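TipC2 (Streptococcus intermedius B196, PDB 6DHX) probably acts as an immunity protein, protecting its producer from an antibacterial toxin exported by the type VII secretion system. Local coordinates at residues E28-K31 against T32-L35; A156-K160 against I161-K165. All coordinates share one frame; numbering follows the deposited sequence.

Interaction 1 (E28-K31 against T32-L35); sequences ETEK and TYRL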
loop_
_atom_site.group_PDB
_atom_site.type_symbol
_atom_site.label_atom_id
_atom_site.label_comp_id
_atom_site.label_asym_id
_atom_site.label_seq_id
_atom_site.Cartn_x
_atom_site.Cartn_y
_atom_site.Cartn_z
ATOM N N GLU A 28 -4.282 -14.358 -4.850
ATOM C CA GLU A 28 -5.718 -14.419 -5.117
ATOM C C GLU A 28 -6.117 -13.322 -6.093
ATOM O O GLU A 28 -7.032 -13.536 -6.905
ATOM C CB GLU A 28 -6.490 -14.301 -3.815
ATOM C CG GLU A 28 -8.024 -14.376 -3.945
ATOM C CD GLU A 28 -8.587 -15.727 -4.371
ATOM O OE1 GLU A 28 -7.857 -16.734 -4.441
ATOM O OE2 GLU A 28 -9.817 -15.756 -4.580
ATOM N N THR A 29 -5.438 -12.167 -6.031
ATOM C CA THR A 29 -5.759 -11.125 -7.019
ATOM C C THR A 29 -5.307 -11.530 -8.400
ATOM O O THR A 29 -6.055 -11.337 -9.353
ATOM C CB THR A 29 -5.166 -9.767 -6.613
ATOM O OG1 THR A 29 -5.665 -9.429 -5.313
ATOM C CG2 THR A 29 -5.609 -8.658 -7.672
ATOM N N GLU A 30 -4.115 -12.141 -8.540
ATOM C CA GLU A 30 -3.700 -12.550 -9.867
ATOM C C GLU A 30 -4.609 -13.648 -10.434
ATOM O O GLU A 30 -4.851 -13.705 -11.659
ATOM C CB GLU A 30 -2.226 -13.017 -9.820
ATOM C CG GLU A 30 -1.643 -13.145 -11.244
ATOM C CD GLU A 30 -1.931 -14.509 -11.894
ATOM O OE1 GLU A 30 -2.224 -15.477 -11.152
ATOM O OE2 GLU A 30 -1.879 -14.620 -13.150
ATOM N N LYS A 31 -5.127 -14.512 -9.553
ATOM C CA LYS A 31 -6.017 -15.574 -9.975
ATOM C C LYS A 31 -7.350 -15.038 -10.481
ATOM O O LYS A 31 -7.917 -15.612 -11.413
ATOM C CB LYS A 31 -6.240 -16.539 -8.791
ATOM C CG LYS A 31 -7.337 -17.560 -9.056
ATOM C CD LYS A 31 -7.561 -18.410 -7.765
ATOM C CE LYS A 31 -8.562 -19.520 -7.988
ATOM N NZ LYS A 31 -8.609 -20.474 -6.830
ATOM N N THR A 32 -7.843 -13.941 -9.887
ATOM C CA THR A 32 -9.216 -13.481 -10.108
ATOM C C THR A 32 -9.345 -12.204 -10.937
ATOM O O THR A 32 -10.451 -11.944 -11.441
ATOM C CB THR A 32 -9.932 -13.232 -8.774
ATOM O OG1 THR A 32 -9.294 -12.195 -8.032
ATOM C CG2 THR A 32 -9.914 -14.539 -7.901
ATOM N N TYR A 33 -8.275 -11.462 -11.142
ATOM C CA TYR A 33 -8.500 -10.099 -11.654
ATOM C C TYR A 33 -8.988 -10.056 -13.086
ATOM O O TYR A 33 -9.601 -9.043 -13.470
ATOM C CB TYR A 33 -7.227 -9.224 -11.518
ATOM C CG TYR A 33 -6.147 -9.442 -12.564
ATOM C CD1 TYR A 33 -5.427 -10.651 -12.604
ATOM C CD2 TYR A 33 -5.836 -8.447 -13.517
ATOM C CE1 TYR A 33 -4.392 -10.850 -13.517
ATOM C CE2 TYR A 33 -4.801 -8.651 -14.422
ATOM C CZ TYR A 33 -4.081 -9.840 -14.407
ATOM O OH TYR A 33 -3.054 -10.033 -15.320
ATOM N N ARG A 34 -8.825 -11.135 -13.874
ATOM C CA ARG A 34 -9.331 -11.117 -15.235
ATOM C C ARG A 34 -10.703 -11.744 -15.363
ATOM O O ARG A 34 -11.353 -11.576 -16.392
ATOM C CB ARG A 34 -8.338 -11.802 -16.175
ATOM C CG ARG A 34 -7.149 -10.846 -16.282
ATOM C CD ARG A 34 -6.193 -11.261 -17.323
ATOM N NE ARG A 34 -5.389 -12.377 -16.878
ATOM C CZ ARG A 34 -4.426 -12.896 -17.627
ATOM N NH1 ARG A 34 -4.192 -12.378 -18.840
ATOM N NH2 ARG A 34 -3.713 -13.921 -17.170
ATOM N N LEU A 35 -11.153 -12.438 -14.336
ATOM C CA LEU A 35 -12.399 -13.170 -14.334
ATOM C C LEU A 35 -13.467 -12.473 -13.507
ATOM O O LEU A 35 -14.564 -12.208 -14.009
ATOM C CB LEU A 35 -12.147 -14.608 -13.805
ATOM C CG LEU A 35 -13.453 -15.417 -13.589
ATOM C CD1 LEU A 35 -14.301 -15.646 -14.878
ATOM C CD2 LEU A 35 -13.207 -16.769 -12.868
HETATM O O HOH W 1 -1.183 -11.948 -14.654
HETATM O O HOH W 2 -5.000 -14.461 -14.211
HETATM O O HOH W 3 -8.606 -14.025 -13.486
#

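Interaction 2 (A156-K160 against I161-K165); sequences AHYEK and IVNQK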
loop_
_atom_site.group_PDB
_atom_site.type_symbol
_atom_site.label_atom_id
_atom_site.label_comp_id
_atom_site.label_asym_id
_atom_site.label_seq_id
_atom_site.Cartn_x
_atom_site.Cartn_y
_atom_site.Cartn_z
ATOM N N ALA A 156 2.145 4.359 14.192
ATOM C CA ALA A 156 0.719 4.405 14.492
ATOM C C ALA A 156 -0.116 4.549 13.213
ATOM O O ALA A 156 -1.177 3.929 13.105
ATOM C CB ALA A 156 0.420 5.533 15.483
ATOM N N HIS A 157 0.338 5.372 12.252
ATOM C CA HIS A 157 -0.367 5.521 10.977
ATOM C C HIS A 157 -0.389 4.200 10.213
ATOM O O HIS A 157 -1.428 3.791 9.668
ATOM C CB HIS A 157 0.289 6.616 10.115
ATOM C CG HIS A 157 0.078 8.008 10.643
ATOM N ND1 HIS A 157 -1.170 8.511 10.929
ATOM C CD2 HIS A 157 0.959 8.992 10.945
ATOM C CE1 HIS A 157 -1.051 9.741 11.404
ATOM N NE2 HIS A 157 0.230 10.063 11.413
ATOM N N TYR A 158 0.746 3.510 10.190
ATOM C CA TYR A 158 0.827 2.211 9.525
ATOM C C TYR A 158 -0.125 1.206 10.176
ATOM O O TYR A 158 -0.874 0.498 9.490
ATOM C CB TYR A 158 2.283 1.706 9.582
ATOM C CG TYR A 158 2.388 0.348 8.951
ATOM C CD1 TYR A 158 2.627 0.235 7.588
ATOM C CD2 TYR A 158 2.226 -0.808 9.706
ATOM C CE1 TYR A 158 2.707 -0.998 6.972
ATOM C CE2 TYR A 158 2.281 -2.086 9.098
ATOM C CZ TYR A 158 2.538 -2.158 7.722
ATOM O OH TYR A 158 2.611 -3.385 7.094
ATOM N N GLU A 159 -0.124 1.151 11.512
ATOM C CA GLU A 159 -1.024 0.241 12.222
ATOM C C GLU A 159 -2.478 0.568 11.898
ATOM O O GLU A 159 -3.287 -0.330 11.659
ATOM C CB GLU A 159 -0.768 0.318 13.729
ATOM C CG GLU A 159 -1.816 -0.371 14.613
ATOM C CD GLU A 159 -1.853 -1.886 14.451
ATOM O OE1 GLU A 159 -0.846 -2.493 14.013
ATOM O OE2 GLU A 159 -2.896 -2.481 14.813
ATOM N N LYS A 160 -2.815 1.851 11.877
ATOM C CA LYS A 160 -4.203 2.250 11.673
ATOM C C LYS A 160 -4.694 1.939 10.258
ATOM O O LYS A 160 -5.817 1.449 10.076
ATOM C CB LYS A 160 -4.327 3.741 11.961
ATOM C CG LYS A 160 -5.769 4.247 11.868
ATOM C CD LYS A 160 -5.752 5.754 12.209
ATOM C CE LYS A 160 -7.045 6.439 11.793
ATOM N NZ LYS A 160 -8.231 5.774 12.389
ATOM N N ILE A 161 -3.885 2.245 9.249
ATOM C CA ILE A 161 -4.341 2.113 7.872
ATOM C C ILE A 161 -4.001 0.758 7.294
ATOM O O ILE A 161 -4.851 0.136 6.641
ATOM C CB ILE A 161 -3.758 3.236 6.989
ATOM C CG1 ILE A 161 -4.189 4.609 7.529
ATOM C CG2 ILE A 161 -4.160 2.998 5.492
ATOM C CD1 ILE A 161 -5.728 4.815 7.599
ATOM N N VAL A 162 -2.748 0.305 7.417
ATOM C CA VAL A 162 -2.426 -0.982 6.784
ATOM C C VAL A 162 -3.021 -2.133 7.590
ATOM O O VAL A 162 -3.661 -3.024 7.033
ATOM C CB VAL A 162 -0.913 -1.181 6.585
ATOM C CG1 VAL A 162 -0.623 -2.628 6.006
ATOM C CG2 VAL A 162 -0.357 -0.132 5.600
ATOM N N ASN A 163 -2.763 -2.166 8.905
ATOM C CA ASN A 163 -3.219 -3.346 9.643
ATOM C C ASN A 163 -4.717 -3.308 9.927
ATOM O O ASN A 163 -5.435 -4.276 9.646
ATOM C CB ASN A 163 -2.412 -3.481 10.938
ATOM C CG ASN A 163 -1.000 -3.984 10.654
ATOM O OD1 ASN A 163 -0.753 -4.578 9.600
ATOM N ND2 ASN A 163 -0.089 -3.777 11.584
ATOM N N GLN A 164 -5.205 -2.205 10.485
ATOM C CA GLN A 164 -6.576 -2.126 10.976
ATOM C C GLN A 164 -7.570 -1.766 9.886
ATOM O O GLN A 164 -8.796 -1.796 10.119
ATOM C CB GLN A 164 -6.661 -1.101 12.139
ATOM C CG GLN A 164 -5.908 -1.562 13.411
ATOM C CD GLN A 164 -6.114 -3.058 13.647
ATOM O OE1 GLN A 164 -7.255 -3.551 13.633
ATOM N NE2 GLN A 164 -5.015 -3.793 13.815
ATOM N N LYS A 165 -7.099 -1.465 8.684
ATOM C CA LYS A 165 -8.040 -1.148 7.628
ATOM C C LYS A 165 -7.796 -2.047 6.418
ATOM O O LYS A 165 -8.640 -2.919 6.123
ATOM C CB LYS A 165 -7.963 0.340 7.259
ATOM C CG LYS A 165 -9.073 0.819 6.319
ATOM C CD LYS A 165 -9.057 2.356 6.285
ATOM C CE LYS A 165 -10.114 2.904 5.363
ATOM N NZ LYS A 165 -11.514 2.594 5.842
#

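Interaction 1 (E28-K31 against T32-L35)
Thr32 closes the last turn of helix 21-32 on the carbonyl of Glu28, using both its backbone and its side chain. Its hydroxyl OG1 donates to Glu28 O at 2.9 Å, reaching it because chi1 of 63° places OG1 between the backbone N and the carbonyl carbon. The amide is less settled: Thr32 N bonds to Thr29 O (3.2 Å), coming in from above that carbonyl plane, and weakly to Glu28 O (3.1 Å). Tyr33 N adds another weak bond to Thr29 O.

Two close carbon-oxygen approaches accompany these bonds. The methyl CG2 of Thr32 lies 3.5 Å from OE2 of Glu28, while Tyr33 turns a ring edge to Glu30, with Tyr33 CD1 3.2 Å from Glu30 O.

Water joins the rest. One molecule bridges Glu30 OE2 and Tyr33 OH, a second Glu30 O and Arg34 NH2, a third Lys31 O and Arg34 N. Glu30 OE2 and Arg34 NH2, at 4.5 Å, are too far apart to count as a salt bridge.

Since Thr32 OG1 also accepts from Ile38 N, the hydroxyl relays between the helix end and the following loop, and water takes up Glu30 O and Lys31 O and carries them to Arg34.

Interaction 2 (A156-K160 against I161-K165)
Tyr158 and Val162 meet one helical turn apart, the valine lying over one face of the phenol ring. Val162 CB sits 3.8 Å from the Tyr158 ring centroid, a CH-pi contact displaced toward the rim. The two methyls divide the ring between them: Val162 CG2 comes within 3.5 Å of Tyr158 CE1, and CG1 rests near CZ and OH. The phenol OH bonds to Tyr183, which also holds OD1 of Asn163.

Ile161 faces the other way, onto Tyr74, Ile77 and Phe94 of the sheet. Its N bonds to His157 O at 2.9 Å, and its CB and CG1 pack over that same oxygen. Lys160 stands next to it, with Lys160 CB 3.1 Å from Ile161 N and CG a little farther off, while its side chain also touches Tyr74. The backbone O of Lys160 lies 3.4 Å from Gln164 CB.

Glu159 divides its carboxylate between two amides. The bend at chi2 (66°) turns the acid toward the C-terminal end, to the next turn. Glu159 OE1 takes Asn163 ND2 at 2.8 Å in an almost straight bond (176°), and OE2 takes Gln164 NE2 at 2.7 Å. One bond on each oxygen restrains rotation of the acid. Both donors approach from out of the carboxylate plane.

Gln164 N donates to Glu159 O (2.9 Å), an i to i+5 bond that marks a pi-type turn, or pi-bulge; a 31° kink between the axes of 156-160 and 161-165 goes with it. The bulge sits in an alpha-helix packed across strands 74-82, 89-99 and 102-111 of a largely antiparallel sheet.

In the fold
Both contacts are local and close no long loop. Following the chain, interaction 1 comes first, where helix 21-32 gives way to the loop leading to strand 45-51. The antiparallel strands and helix 137-146 intervene before interaction 2, inside helix 151-173. The two stand in series, neither nesting nor crossing, with centres about 25 Å apart and nearest atoms about 13 Å apart. They still border the same sheet: Thr29 and Tyr33 rest on Pro61 of strand 59-65, Glu30 and Tyr33 on Phe83, just past strand 74-82, whereas residues 156-165 lie over strands 74-82, 89-99 and 102-111. Tyr174, immediately beyond the long helix, touches Glu28 and so links the two helices.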